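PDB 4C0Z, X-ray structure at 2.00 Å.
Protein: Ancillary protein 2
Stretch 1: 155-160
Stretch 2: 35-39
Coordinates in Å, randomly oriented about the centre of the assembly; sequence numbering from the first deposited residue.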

# COMPACT_ATOMS: atom_id res chain seq x y z
N THR I 155 -16.17 -8.21 3.03
CA THR I 155 -16.49 -8.17 4.46
C THR I 155 -16.42 -6.74 5.01
O THR I 155 -17.31 -6.36 5.78
CB THR I 155 -15.68 -9.18 5.28
OG1 THR I 155 -14.29 -9.03 5.01
CG2 THR I 155 -16.10 -10.63 5.02
N ASP I 156 -15.41 -5.94 4.61
CA ASP I 156 -15.25 -4.56 5.07
C ASP I 156 -16.35 -3.60 4.60
O ASP I 156 -16.78 -2.75 5.39
CB ASP I 156 -13.87 -3.99 4.71
CG ASP I 156 -12.65 -4.66 5.35
OD1 ASP I 156 -12.84 -5.51 6.26
OD2 ASP I 156 -11.52 -4.36 4.93
N LEU I 157 -16.79 -3.72 3.33
CA LEU I 157 -17.81 -2.85 2.72
C LEU I 157 -19.19 -3.50 2.68
O LEU I 157 -20.16 -2.83 2.30
CB LEU I 157 -17.38 -2.41 1.29
CG LEU I 157 -16.00 -1.74 1.14
CD1 LEU I 157 -15.50 -1.84 -0.27
CD2 LEU I 157 -16.02 -0.30 1.57
N LYS I 158 -19.28 -4.79 3.06
CA LYS I 158 -20.51 -5.61 3.05
C LYS I 158 -21.20 -5.54 1.67
O LYS I 158 -22.32 -5.05 1.53
CB LYS I 158 -21.45 -5.30 4.23
CG LYS I 158 -20.79 -5.53 5.60
CD LYS I 158 -21.75 -6.16 6.60
CE LYS I 158 -21.04 -6.81 7.76
NZ LYS I 158 -20.37 -8.09 7.38
N LEU I 159 -20.44 -5.97 0.64
CA LEU I 159 -20.89 -5.97 -0.76
C LEU I 159 -21.83 -7.14 -0.98
O LEU I 159 -21.53 -8.26 -0.55
CB LEU I 159 -19.69 -6.11 -1.73
CG LEU I 159 -18.51 -5.13 -1.61
CD1 LEU I 159 -17.33 -5.61 -2.44
CD2 LEU I 159 -18.91 -3.72 -2.01
N ASP I 160 -22.96 -6.89 -1.66
CA ASP I 160 -23.91 -7.96 -2.00
C ASP I 160 -23.35 -8.78 -3.17
O ASP I 160 -22.44 -8.30 -3.87
CB ASP I 160 -25.33 -7.41 -2.31
CG ASP I 160 -25.43 -6.40 -3.43
OD1 ASP I 160 -25.08 -6.74 -4.57
OD2 ASP I 160 -25.94 -5.28 -3.18
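Stretch 2 35-39: LKTYH

Stretch 2 lies on stretch 1 as an irregular segment packed around one leucine side chain, a small, largely apolar contact with no direct hydrogen bond across it and three water bridges, one between backbone carbonyls, one between side chains and one from a carbonyl to a side-chain hydroxyl. The two stretches belong to one chain, and no touching residues are closer than 119 positions in sequence, so this is a tertiary contact between distant segments.

Residues 35-39 form neither helix nor strand. Their phi/psi values change from residue to residue, from -97/-5 at Leu35 through -96/135 at Lys36 and -79/29 at Thr37 to -83/159 at Tyr38, so the segment has no regular axis and no crossing angle is assigned. Stretch 1 starts in a helix that begins earlier in the chain; Lys158, with phi/psi of 51/60, is the first residue to leave helical values, and Leu159 at -77/134 is extended. The nearest CA atoms across the stretches are those of Leu157 and Lys36, 5.9 Å apart. From there the two chains run in the same general sense, Leu157 touching Lys36, Thr37 and Tyr38 and Leu159 reaching Tyr38, but their end-to-end CA vectors diverge and are not parallel.

Leu157 is the centre of the contact: it is buried, and 102 Å² of it is covered by stretch 2, out of 295 Å² buried on both sides together. Its CA-to-CB bond points sideways, but with chi1 at -54° (m) and chi2 at 159° (t) the end of the side chain comes nearer to stretch 2. Leu157 CD2 lies 3.8 Å from Lys36 CB, 3.6 Å from Thr37 N and 3.7 Å from Thr37 OG1. The same methyl, Leu157 CD2, sits 3.6 Å from the centroid of the Tyr38 ring, 7° off the ring normal, which identifies a CH-pi contact over the face. Leu157 CD1 meets the ring as well, 3.7 Å from Tyr38 CE1. Leu159 CD2 approaches Tyr38 OH at 3.9 Å.

Asp156 and Thr37 both direct CA-to-CB toward the opposing stretch, yet their closest approach, Asp156 OD2 to Thr37 CG2, is 4.2 Å. Water 2 connects them, donating to Asp156 OD2 with its O 2.9 Å away and 2.7 Å from Thr37 OG1. Water 1 donates to two carbonyls that cannot bond each other directly, its O 2.8 Å from Leu35 O and 3.0 Å from Asp156 O. Water 3 likewise donates twice, its O 2.7 Å from Leu157 O and 2.9 Å from Tyr38 OH.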

# COMPACT_ATOMS: atom_id res chain seq x y z
N LEU I 35 -15.36 4.30 8.38
CA LEU I 35 -14.99 2.91 8.58
C LEU I 35 -14.94 2.12 7.27
O LEU I 35 -14.53 0.96 7.28
CB LEU I 35 -15.95 2.23 9.58
CG LEU I 35 -16.12 2.88 10.95
CD1 LEU I 35 -17.09 2.07 11.78
CD2 LEU I 35 -14.78 3.03 11.67
N LYS I 36 -15.32 2.74 6.14
CA LYS I 36 -15.33 2.11 4.82
C LYS I 36 -14.05 2.42 4.07
O LYS I 36 -13.61 3.58 4.06
CB LYS I 36 -16.57 2.52 4.02
CG LYS I 36 -17.83 1.82 4.49
CD LYS I 36 -19.03 2.16 3.62
CE LYS I 36 -20.27 1.45 4.09
NZ LYS I 36 -21.44 1.75 3.22
N THR I 37 -13.46 1.40 3.45
CA THR I 37 -12.21 1.51 2.69
C THR I 37 -12.39 2.11 1.27
O THR I 37 -11.59 1.81 0.38
CB THR I 37 -11.51 0.13 2.63
OG1 THR I 37 -12.45 -0.85 2.15
CG2 THR I 37 -10.91 -0.28 3.96
N TYR I 38 -13.39 2.97 1.08
CA TYR I 38 -13.58 3.60 -0.22
C TYR I 38 -12.64 4.81 -0.35
O TYR I 38 -12.17 5.35 0.65
CB TYR I 38 -15.03 4.08 -0.39
CG TYR I 38 -16.06 3.00 -0.67
CD1 TYR I 38 -15.87 2.08 -1.70
CD2 TYR I 38 -17.28 2.99 0.00
CE1 TYR I 38 -16.85 1.13 -2.01
CE2 TYR I 38 -18.26 2.05 -0.29
CZ TYR I 38 -18.05 1.12 -1.30
OH TYR I 38 -19.02 0.17 -1.58
N HIS I 39 -12.37 5.22 -1.60
CA HIS I 39 -11.60 6.41 -1.94
C HIS I 39 -12.23 7.03 -3.14
O HIS I 39 -12.85 6.33 -3.95
CB HIS I 39 -10.11 6.08 -2.23
CG HIS I 39 -9.42 5.45 -1.07
ND1 HIS I 39 -8.95 6.21 -0.02
CD2 HIS I 39 -9.25 4.14 -0.78
CE1 HIS I 39 -8.50 5.34 0.87
NE2 HIS I 39 -8.64 4.09 0.44
O HOH W 1 -15.54 -1.55 7.81
O HOH W 2 -11.36 -3.35 2.20
O HOH W 3 -20.73 -1.05 0.37